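Local coordinates for protein levoglucosan dehydrogenase (Pseudarthrobacter phenanthrenivorans, PDB 6A3F) that catalyses the NAD(+)-dependent oxidation of levoglucosan to 3-dehydrolevoglucosan with high substrate specificity, working as a homotetramer of the Gfo/Idh/MocA family, at residues B[322-325]-B[326-329]; B[344-348]-B[349-353]. One frame throughout, in Å; residues are numbered along the deposited sequence.

Contact 1 of 2, residues B[322-325]-B[326-329]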
loop_
_atom_site.group_PDB
_atom_site.type_symbol
_atom_site.label_atom_id
_atom_site.label_comp_id
_atom_site.label_asym_id
_atom_site.label_seq_id
_atom_site.Cartn_x
_atom_site.Cartn_y
_atom_site.Cartn_z
ATOM N N SER B 322 12.590 -14.091 13.269
ATOM C CA SER B 322 14.042 -14.191 13.439
ATOM C C SER B 322 14.783 -12.910 12.979
ATOM O O SER B 322 16.006 -12.840 13.144
ATOM C CB SER B 322 14.535 -15.372 12.673
ATOM O OG SER B 322 14.279 -15.213 11.284
ATOM N N ASP B 323 14.128 -11.951 12.286
ATOM C CA ASP B 323 14.847 -10.716 11.798
ATOM C C ASP B 323 15.444 -10.019 12.993
ATOM O O ASP B 323 14.900 -10.052 14.071
ATOM C CB ASP B 323 13.873 -9.743 11.120
ATOM C CG ASP B 323 13.325 -10.216 9.779
ATOM O OD1 ASP B 323 13.933 -11.029 9.135
ATOM O OD2 ASP B 323 12.233 -9.694 9.347
ATOM N N GLN B 324 16.581 -9.344 12.826
ATOM C CA GLN B 324 17.116 -8.499 13.891
ATOM C C GLN B 324 16.090 -7.413 14.270
ATOM O O GLN B 324 15.298 -6.955 13.435
ATOM C CB GLN B 324 18.461 -7.979 13.361
ATOM C CG GLN B 324 19.237 -7.099 14.327
ATOM C CD GLN B 324 20.427 -6.490 13.619
ATOM O OE1 GLN B 324 21.092 -7.153 12.812
ATOM N NE2 GLN B 324 20.672 -5.207 13.874
ATOM N N ALA B 325 16.082 -7.027 15.543
ATOM C CA ALA B 325 15.053 -6.199 16.162
ATOM C C ALA B 325 14.866 -4.837 15.460
ATOM O O ALA B 325 13.766 -4.261 15.512
ATOM C CB ALA B 325 15.376 -6.011 17.613
ATOM N N ASP B 326 15.931 -4.325 14.844
ATOM C CA ASP B 326 15.851 -3.000 14.195
ATOM C C ASP B 326 15.475 -3.083 12.738
ATOM O O ASP B 326 15.531 -2.097 12.030
ATOM C CB ASP B 326 17.166 -2.215 14.379
ATOM C CG ASP B 326 18.309 -2.795 13.577
ATOM O OD1 ASP B 326 18.215 -3.952 13.119
ATOM O OD2 ASP B 326 19.338 -2.082 13.373
ATOM N N ARG B 327 15.109 -4.256 12.239
ATOM C CA ARG B 327 14.745 -4.401 10.831
ATOM C C ARG B 327 13.727 -5.540 10.619
ATOM O O ARG B 327 13.825 -6.261 9.652
ATOM C CB ARG B 327 15.978 -4.616 9.948
ATOM C CG ARG B 327 16.872 -5.806 10.316
ATOM C CD ARG B 327 18.310 -5.575 9.824
ATOM N NE ARG B 327 18.994 -4.502 10.556
ATOM C CZ ARG B 327 20.207 -3.999 10.257
ATOM N NH1 ARG B 327 20.844 -4.416 9.180
ATOM N NH2 ARG B 327 20.783 -3.114 11.071
ATOM N N ARG B 328 12.733 -5.601 11.461
ATOM C CA ARG B 328 11.657 -6.561 11.412
ATOM C C ARG B 328 10.497 -5.955 10.644
ATOM O O ARG B 328 10.283 -4.760 10.748
ATOM C CB ARG B 328 11.063 -6.828 12.801
ATOM C CG ARG B 328 12.020 -7.602 13.696
ATOM C CD ARG B 328 11.420 -8.325 14.870
ATOM N NE ARG B 328 12.521 -8.968 15.572
ATOM C CZ ARG B 328 12.727 -8.844 16.864
ATOM N NH1 ARG B 328 11.892 -8.109 17.576
ATOM N NH2 ARG B 328 13.719 -9.493 17.456
ATOM N N GLY B 329 9.771 -6.798 9.935
ATOM C CA GLY B 329 8.466 -6.429 9.397
ATOM C C GLY B 329 8.082 -7.284 8.218
ATOM O O GLY B 329 8.854 -8.186 7.744
HETATM O O HOH W 1 10.603 -10.499 7.767
HETATM O O HOH W 2 9.640 -9.556 10.838
HETATM O O HOH W 3 18.934 -4.480 16.291
HETATM O O HOH W 4 12.147 -3.516 13.472
#
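Arg328 reaches back over the hairpin loop and donates from NE to the carbonyl O of Asp323 at 3.0 Å. Its chain runs extended from CG to NE, with chi1 at -70° setting CG beside the backbone N, and this carries the guanidinium across the CA of Ala325, which sits over the centre of one face, 3.6 Å from CZ. The acceptor lies near the guanidinium plane, although NE stands above the plane of the Asp323 carbonyl. A type I beta turn from Gln324 to Arg327 is closed by Arg327 N on Gln324 O (3.0 Å). Gln324 stretches out, CG anti to N (chi1 -178°), bringing its amide over one face of the Arg327 guanidinium, toward the rim, with the planes tilted by 32°. That guanidinium grips the Asp326 carboxylate side-on, NE to OD1 at 2.7 Å and NH2 to OD2 at 2.9 Å. Asp323 pairs through OD1 with Arg331 of its own chain. The side-on grip fixes the Asp326 carboxylate where Lys164 of the second subunit also reaches it, and Glu168 of that subunit pairs with Arg327, consistent with a polar, ion-paired subunit interface.

Contact 2 of 2, residues B[344-348]-B[349-353]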
loop_
_atom_site.group_PDB
_atom_site.type_symbol
_atom_site.label_atom_id
_atom_site.label_comp_id
_atom_site.label_asym_id
_atom_site.label_seq_id
_atom_site.Cartn_x
_atom_site.Cartn_y
_atom_site.Cartn_z
ATOM N N GLY B 344 7.689 -22.541 -15.207
ATOM C CA GLY B 344 6.683 -22.440 -16.296
ATOM C C GLY B 344 6.247 -21.009 -16.592
ATOM O O GLY B 344 5.469 -20.813 -17.533
ATOM N N LEU B 345 6.762 -20.002 -15.902
ATOM C CA LEU B 345 6.134 -18.666 -15.994
ATOM C C LEU B 345 7.150 -17.635 -16.520
ATOM O O LEU B 345 7.797 -17.852 -17.523
ATOM C CB LEU B 345 5.566 -18.311 -14.598
ATOM C CG LEU B 345 4.552 -19.337 -14.080
ATOM C CD1 LEU B 345 4.134 -19.090 -12.653
ATOM C CD2 LEU B 345 3.368 -19.372 -15.018
ATOM N N TRP B 346 7.154 -16.434 -15.947
ATOM C CA TRP B 346 7.777 -15.293 -16.590
ATOM C C TRP B 346 9.239 -15.129 -16.150
ATOM O O TRP B 346 9.599 -15.611 -15.102
ATOM C CB TRP B 346 6.963 -14.015 -16.324
ATOM C CG TRP B 346 5.537 -14.142 -16.770
ATOM C CD1 TRP B 346 4.432 -13.998 -15.978
ATOM C CD2 TRP B 346 5.043 -14.449 -18.086
ATOM N NE1 TRP B 346 3.291 -14.157 -16.708
ATOM C CE2 TRP B 346 3.627 -14.446 -18.005
ATOM C CE3 TRP B 346 5.616 -14.694 -19.328
ATOM C CZ2 TRP B 346 2.808 -14.677 -19.105
ATOM C CZ3 TRP B 346 4.811 -14.950 -20.416
ATOM C CH2 TRP B 346 3.415 -14.975 -20.302
ATOM N N PRO B 347 10.042 -14.426 -16.970
ATOM C CA PRO B 347 11.495 -14.332 -16.799
ATOM C C PRO B 347 11.914 -13.614 -15.519
ATOM O O PRO B 347 13.027 -13.859 -15.042
ATOM C CB PRO B 347 12.059 -13.574 -18.028
ATOM C CG PRO B 347 10.881 -13.249 -18.890
ATOM C CD PRO B 347 9.714 -14.019 -18.313
ATOM N N ILE B 348 11.058 -12.719 -14.993
ATOM C CA ILE B 348 11.317 -11.953 -13.849
ATOM C C ILE B 348 10.071 -11.859 -12.978
ATOM O O ILE B 348 8.950 -11.999 -13.496
ATOM C CB ILE B 348 11.809 -10.528 -14.184
ATOM C CG1 ILE B 348 10.865 -9.822 -15.146
ATOM C CG2 ILE B 348 13.248 -10.555 -14.693
ATOM C CD1 ILE B 348 11.225 -8.362 -15.304
ATOM N N PRO B 349 10.264 -11.547 -11.705
ATOM C CA PRO B 349 9.101 -11.269 -10.851
ATOM C C PRO B 349 8.368 -10.027 -11.379
ATOM O O PRO B 349 8.998 -9.145 -11.969
ATOM C CB PRO B 349 9.659 -10.990 -9.454
ATOM C CG PRO B 349 11.018 -11.651 -9.469
ATOM C CD PRO B 349 11.484 -11.411 -10.885
ATOM N N ALA B 350 7.041 -9.979 -11.169
ATOM C CA ALA B 350 6.189 -8.869 -11.576
ATOM C C ALA B 350 6.115 -8.626 -13.096
ATOM O O ALA B 350 5.607 -7.559 -13.497
ATOM C CB ALA B 350 6.548 -7.607 -10.825
ATOM N N LEU B 351 6.465 -9.585 -13.965
ATOM C CA LEU B 351 6.091 -9.470 -15.325
ATOM C C LEU B 351 4.572 -9.544 -15.454
ATOM O O LEU B 351 4.005 -8.898 -16.337
ATOM C CB LEU B 351 6.757 -10.523 -16.210
ATOM C CG LEU B 351 6.949 -10.024 -17.629
ATOM C CD1 LEU B 351 8.137 -9.072 -17.682
ATOM C CD2 LEU B 351 7.022 -11.142 -18.637
ATOM N N GLY B 352 3.949 -10.292 -14.556
ATOM C CA GLY B 352 2.499 -10.146 -14.271
ATOM C C GLY B 352 1.782 -11.474 -14.384
ATOM O O GLY B 352 1.765 -12.071 -15.474
ATOM N N ILE B 353 1.265 -11.932 -13.253
ATOM C CA ILE B 353 0.375 -13.098 -13.142
ATOM C C ILE B 353 -1.074 -12.569 -13.168
ATOM O O ILE B 353 -1.416 -11.714 -12.394
ATOM C CB ILE B 353 0.660 -13.853 -11.832
ATOM C CG1 ILE B 353 2.106 -14.369 -11.724
ATOM C CG2 ILE B 353 -0.360 -14.955 -11.607
ATOM C CD1 ILE B 353 2.499 -15.362 -12.792
HETATM O O HOH W 5 6.322 -12.765 -13.030
#
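Leu351 turns its CG away from the backbone N (chi1 -151°) and Trp346 sets its CG beside its own N (chi1 -57°); with these torsions the CB atoms of the two residues meet at 3.5 Å, and the side chains cross at about a right angle. They face each other within a loop built round a type II beta turn from Ile348 to Leu351, with Pro349 and Ala350 at its corners; the positive phi of Ala350 is what the third position of such a turn requires. The turn's own bond, Leu351 N to Ile348 O, is weak at 3.5 Å, and a water that donates to Ile348 O at 2.8 Å supplements it. The two methyls of Leu351 part company: CD2 lies obliquely against the indole and also meets Pro347 CD, whereas CD1 rests on Ile348 CG1 at 3.8 Å. Further along, Ile353 CD1 touches both Trp346 CD1, 4.0 Å away, and Leu345 CD1, giving the indole an aliphatic neighbour beyond Leu351. Phe48 of the same chain meets the Trp346 ring edge-to-face, as does Tyr355 of the third subunit, whose Met34 and Tyr153 pack on Trp346 and Leu351 respectively. Met34 and Tyr355 are NADH-binding positions and Tyr153 a levoglucosan-binding one, so this buried loop lies against residues that form the active site of a neighbouring subunit. Trp346 NE1 is held chiefly by Glu357 OE2 of its own chain; its bond to Gly352 O, 2.9 Å long, is weak because the N-H points well off the oxygen, at 117°.

How the contacts relate
Following the chain from the N terminus, the Rossmann domain comes first and both contacts arise late, in the C-terminal domain. Contact 1 closes the hairpin loop between strands 315-320 and 330-334, the latter an outermost strand of the mixed sheet in this chain. From strand 330-334 the chain runs on to contact 2, which folds the loop before helix 355-371. The two therefore stand in series, neither nesting nor crossing, with centres 29 Å and nearest atoms about 17 Å apart. Both lie at subunit interfaces of the tetramer, against different partners: 322-329 meets the second subunit and 344-353 the third. Strand 330-334 joins them, and Tyr334 from it packs on Pro349 and Ala350.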